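Local structure of CmeC (Campylobacter jejuni, 4MT4) at residues B[63-68]-B[467-472]; B[54-59]-B[236-241]. The protein forms a trimeric outer membrane channel of the outer membrane factor family and probably serves as the exit duct for substrates of a multidrug efflux pump. All coordinates share one frame; numbering follows the deposited sequence.

Contact 1: B[63-68]-B[467-472]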
# COMPACT_ATOMS: atom_id res chain seq x y z
N ALA B 63 4.09 9.87 13.23
CA ALA B 63 4.61 11.00 12.47
C ALA B 63 5.53 11.86 13.33
O ALA B 63 6.50 12.43 12.83
CB ALA B 63 3.48 11.83 11.90
N PHE B 64 5.22 11.96 14.62
CA PHE B 64 6.04 12.71 15.56
C PHE B 64 7.37 12.00 15.79
O PHE B 64 8.42 12.63 15.85
CB PHE B 64 5.30 12.92 16.89
CG PHE B 64 5.98 13.90 17.81
CD1 PHE B 64 6.92 13.47 18.73
CD2 PHE B 64 5.66 15.25 17.77
CE1 PHE B 64 7.54 14.36 19.58
CE2 PHE B 64 6.28 16.14 18.62
CZ PHE B 64 7.22 15.70 19.53
N ILE B 65 7.30 10.67 15.90
CA ILE B 65 8.48 9.85 16.14
C ILE B 65 9.40 9.86 14.92
O ILE B 65 10.62 9.95 15.05
CB ILE B 65 8.09 8.40 16.48
CG1 ILE B 65 7.29 8.37 17.79
CG2 ILE B 65 9.32 7.52 16.60
CD1 ILE B 65 6.70 7.02 18.10
N HIS B 66 8.80 9.79 13.73
CA HIS B 66 9.55 9.85 12.48
C HIS B 66 10.35 11.15 12.40
O HIS B 66 11.46 11.17 11.86
CB HIS B 66 8.61 9.74 11.28
CG HIS B 66 8.00 8.38 11.12
ND1 HIS B 66 8.60 7.23 11.59
CD2 HIS B 66 6.83 7.99 10.55
CE1 HIS B 66 7.83 6.19 11.31
NE2 HIS B 66 6.76 6.62 10.68
N MET B 67 9.78 12.22 12.93
CA MET B 67 10.45 13.52 12.98
C MET B 67 11.63 13.49 13.95
O MET B 67 12.69 14.03 13.65
CB MET B 67 9.45 14.61 13.39
CG MET B 67 10.05 16.00 13.52
SD MET B 67 8.81 17.23 13.93
CE MET B 67 8.08 16.52 15.41
N GLU B 68 11.43 12.85 15.09
CA GLU B 68 12.48 12.72 16.10
C GLU B 68 13.61 11.82 15.59
O GLU B 68 14.78 12.04 15.91
CB GLU B 68 11.92 12.17 17.40
CG GLU B 68 10.97 13.12 18.12
CD GLU B 68 10.42 12.53 19.40
OE1 GLU B 68 9.81 11.44 19.34
OE2 GLU B 68 10.59 13.15 20.47
N LEU B 467 -0.02 16.11 22.92
CA LEU B 467 0.23 14.80 22.33
C LEU B 467 0.72 13.82 23.39
O LEU B 467 1.75 14.04 24.02
CB LEU B 467 1.26 14.91 21.20
CG LEU B 467 1.50 13.64 20.38
CD1 LEU B 467 0.23 13.19 19.68
CD2 LEU B 467 2.63 13.85 19.37
N ASP B 468 -0.04 12.75 23.60
CA ASP B 468 0.26 11.79 24.65
C ASP B 468 1.48 10.95 24.30
O ASP B 468 1.39 10.02 23.49
CB ASP B 468 -0.95 10.88 24.91
CG ASP B 468 -0.87 10.15 26.24
OD1 ASP B 468 0.23 9.67 26.60
OD2 ASP B 468 -1.90 10.06 26.93
N MET B 469 2.61 11.27 24.92
CA MET B 469 3.82 10.47 24.80
C MET B 469 4.23 9.95 26.16
O MET B 469 5.41 9.78 26.45
CB MET B 469 4.94 11.30 24.17
CG MET B 469 4.58 11.92 22.83
SD MET B 469 4.23 10.71 21.54
CE MET B 469 5.86 9.99 21.30
N SER B 470 3.23 9.71 27.01
CA SER B 470 3.47 9.29 28.40
C SER B 470 3.91 7.83 28.48
O SER B 470 4.32 7.37 29.55
CB SER B 470 2.21 9.51 29.24
OG SER B 470 1.21 8.56 28.91
N PHE B 471 3.82 7.12 27.36
CA PHE B 471 4.17 5.71 27.33
C PHE B 471 5.68 5.50 27.48
O PHE B 471 6.14 4.40 27.80
CB PHE B 471 3.67 5.06 26.04
CG PHE B 471 4.29 5.63 24.79
CD1 PHE B 471 5.45 5.08 24.26
CD2 PHE B 471 3.69 6.69 24.12
CE1 PHE B 471 6.02 5.60 23.11
CE2 PHE B 471 4.25 7.20 22.97
CZ PHE B 471 5.42 6.66 22.47
N ARG B 472 6.44 6.57 27.25
CA ARG B 472 7.89 6.52 27.37
C ARG B 472 8.38 7.36 28.53
O ARG B 472 9.58 7.50 28.75
CB ARG B 472 8.54 6.98 26.06
CG ARG B 472 8.30 8.44 25.72
CD ARG B 472 8.80 8.76 24.32
NE ARG B 472 8.68 10.19 24.01
CZ ARG B 472 8.93 10.71 22.81
NH1 ARG B 472 9.30 9.93 21.80
NH2 ARG B 472 8.80 12.02 22.62

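Contact 2: B[54-59]-B[236-241]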
# COMPACT_ATOMS: atom_id res chain seq x y z
N LEU B 54 -5.88 14.73 18.58
CA LEU B 54 -4.58 15.38 18.74
C LEU B 54 -3.82 14.86 19.96
O LEU B 54 -2.62 15.10 20.10
CB LEU B 54 -4.76 16.90 18.84
CG LEU B 54 -5.25 17.60 17.57
CD1 LEU B 54 -5.57 19.06 17.85
CD2 LEU B 54 -4.21 17.47 16.46
N LYS B 55 -4.53 14.16 20.83
CA LYS B 55 -3.94 13.61 22.04
C LYS B 55 -3.63 12.12 21.90
O LYS B 55 -2.59 11.65 22.35
CB LYS B 55 -4.86 13.84 23.23
CG LYS B 55 -4.41 13.18 24.52
CD LYS B 55 -5.45 13.32 25.62
CE LYS B 55 -5.03 12.58 26.88
NZ LYS B 55 -4.86 11.12 26.63
N ASN B 56 -4.53 11.37 21.27
CA ASN B 56 -4.45 9.92 21.29
C ASN B 56 -4.15 9.23 19.96
O ASN B 56 -3.76 8.06 19.94
CB ASN B 56 -5.76 9.34 21.85
CG ASN B 56 -6.06 9.82 23.26
OD1 ASN B 56 -5.15 10.00 24.07
ND2 ASN B 56 -7.33 10.04 23.56
N ASN B 57 -4.31 9.94 18.84
CA ASN B 57 -4.12 9.33 17.52
C ASN B 57 -2.70 8.78 17.34
O ASN B 57 -1.72 9.50 17.48
CB ASN B 57 -4.43 10.33 16.41
CG ASN B 57 -4.50 9.67 15.04
OD1 ASN B 57 -3.48 9.51 14.37
ND2 ASN B 57 -5.70 9.30 14.62
N ASN B 58 -2.62 7.50 17.01
CA ASN B 58 -1.34 6.81 16.91
C ASN B 58 -0.57 7.13 15.63
O ASN B 58 0.66 7.11 15.62
CB ASN B 58 -1.54 5.30 17.03
CG ASN B 58 -1.88 4.88 18.45
OD1 ASN B 58 -1.20 5.26 19.40
ND2 ASN B 58 -2.94 4.09 18.60
N ASP B 59 -1.30 7.41 14.55
CA ASP B 59 -0.65 7.83 13.30
C ASP B 59 0.04 9.17 13.50
O ASP B 59 1.09 9.44 12.92
CB ASP B 59 -1.66 7.91 12.16
CG ASP B 59 -1.99 6.55 11.57
OD1 ASP B 59 -1.15 5.63 11.68
OD2 ASP B 59 -3.09 6.40 10.98
N THR B 236 -9.65 8.39 17.86
CA THR B 236 -9.57 9.37 18.94
C THR B 236 -9.39 8.81 20.36
O THR B 236 -9.04 9.56 21.27
CB THR B 236 -10.85 10.25 18.95
OG1 THR B 236 -12.00 9.42 19.10
CG2 THR B 236 -10.96 11.05 17.67
N SER B 237 -9.63 7.52 20.55
CA SER B 237 -9.68 6.97 21.90
C SER B 237 -8.47 6.11 22.27
O SER B 237 -7.89 5.42 21.43
CB SER B 237 -10.95 6.14 22.09
OG SER B 237 -11.05 5.65 23.41
N ASN B 238 -8.09 6.17 23.55
CA ASN B 238 -7.06 5.29 24.11
C ASN B 238 -7.63 4.46 25.25
O ASN B 238 -6.90 3.80 25.98
CB ASN B 238 -5.86 6.10 24.59
CG ASN B 238 -6.19 7.00 25.77
OD1 ASN B 238 -7.31 7.50 25.88
ND2 ASN B 238 -5.22 7.20 26.65
N ASP B 239 -8.95 4.52 25.41
CA ASP B 239 -9.64 3.77 26.45
C ASP B 239 -10.38 2.59 25.82
O ASP B 239 -11.24 2.77 24.96
CB ASP B 239 -10.62 4.67 27.21
CG ASP B 239 -11.20 4.00 28.44
OD1 ASP B 239 -12.06 3.11 28.29
OD2 ASP B 239 -10.80 4.38 29.56
N LEU B 240 -10.04 1.38 26.26
CA LEU B 240 -10.59 0.16 25.68
C LEU B 240 -12.08 -0.02 25.98
O LEU B 240 -12.82 -0.57 25.16
CB LEU B 240 -9.81 -1.06 26.18
CG LEU B 240 -8.33 -1.08 25.79
CD1 LEU B 240 -7.66 -2.35 26.28
CD2 LEU B 240 -8.17 -0.93 24.29
N ASN B 241 -12.51 0.44 27.15
CA ASN B 241 -13.92 0.38 27.51
C ASN B 241 -14.74 1.37 26.69
O ASN B 241 -15.86 1.07 26.28
CB ASN B 241 -14.12 0.64 29.00
CG ASN B 241 -14.05 -0.63 29.83
OD1 ASN B 241 -14.18 -1.73 29.30
ND2 ASN B 241 -13.86 -0.47 31.13

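Contact 1: B[63-68]-B[467-472]
Arg472, near the C-terminal end of the ordered chain, reaches back to helix 58-79. From CB its CG takes the crowded position between backbone N and carbonyl carbon (chi1 65°), and the chain then runs extended to NE, so that the guanidinium meets Glu68 tip to tip. Arg472 NH1 bonds Glu68 OE1 at 2.9 Å, nearly straight and in the guanidinium plane; Arg472 NH2 reaches Glu68 OE2 at 3.0 Å, more bent, in keeping with the 37° between carboxylate and guanidinium planes. Both oxygens use their syn lone pairs, the end-on, two-pronged salt bridge for which arginine and glutamate are well matched. Phe64 CE1 comes obliquely to 4.0 Å from Arg472 NH2, the planes 57° apart. Here the tail after helix 456-463 lies against helix 58-79, consistent with the outer belt around the helical barrel in outer membrane factors. Met469, bent at chi2 and chi3, sets CE over the centre of one guanidinium face and 4.1 Å from Ile65 CG1, a task suited to a flexible, unbranched thioether. One turn before Glu68, Phe64 has CG anti to its backbone N, and Leu467 CD2 packs 3.7 Å from Phe64 CG. Phe355 of a neighbouring subunit meets the Phe471 ring with nearly parallel planes.

Contact 2: B[54-59]-B[236-241]
One hydrogen bond crosses between these segments: Asn56 ND2 donates to Thr236 O at 2.9 Å. The bond is nearly straight (166°) and lies in both the amide plane and the carbonyl plane. Asn56 suits the spot because its short amide, with CG anti to the carbonyl carbon, offers an N-H to the backbone oxygen at the end of helix 201-236 while its own OD1 accepts from Lys55 NZ at 2.8 Å. Both ends of this buried amide are thus engaged, which fixes its flip. The other contribution is stacking: the Asn238 amide lies against that of Asn56, planes 20° apart, with Asn238 CG 3.6 Å from Asn56 OD1. Local bonds shape the turn itself. Ser237 OG accepts from Asp239 N at 3.1 Å, an ST turn that leads the chain from helix 201-236 into helix 240-245, where Asp239 is the N-cap; Ser237 OG also bonds Asp242 OD2. Across the way, Asn57 breaks helix 44-56 from helix 58-79, capping the latter through OD1 to Leu60 N and giving ND2 to Leu235 O. The contact therefore joins two interhelical turns, with Thr236 packed against helix 44-56 and both segments touching helix 129-195.

How the contacts relate
Contacts 1 and 2 lie with centres about 13 Å apart. Contact 1 is carried by helix 58-79; in contact 2 the 54-59 segment runs into the start of that helix, but its touching side chains sit at the end of helix 44-56. They also meet directly: Lys55 NZ forms a salt bridge with Asp468 OD2, and the backbones of Lys55 and Asp468 are hydrogen-bonded. Contact 2 is the more buried and works mainly with amides and a backbone carbonyl at helix ends, where main-chain groups need partners, with the Lys55 ammonium on Asn56 OD1. Contact 1, only partly buried, presses a C-terminal tail onto a helix flank, combining apolar side chains with a charged pair. Both touch a neighbouring subunit.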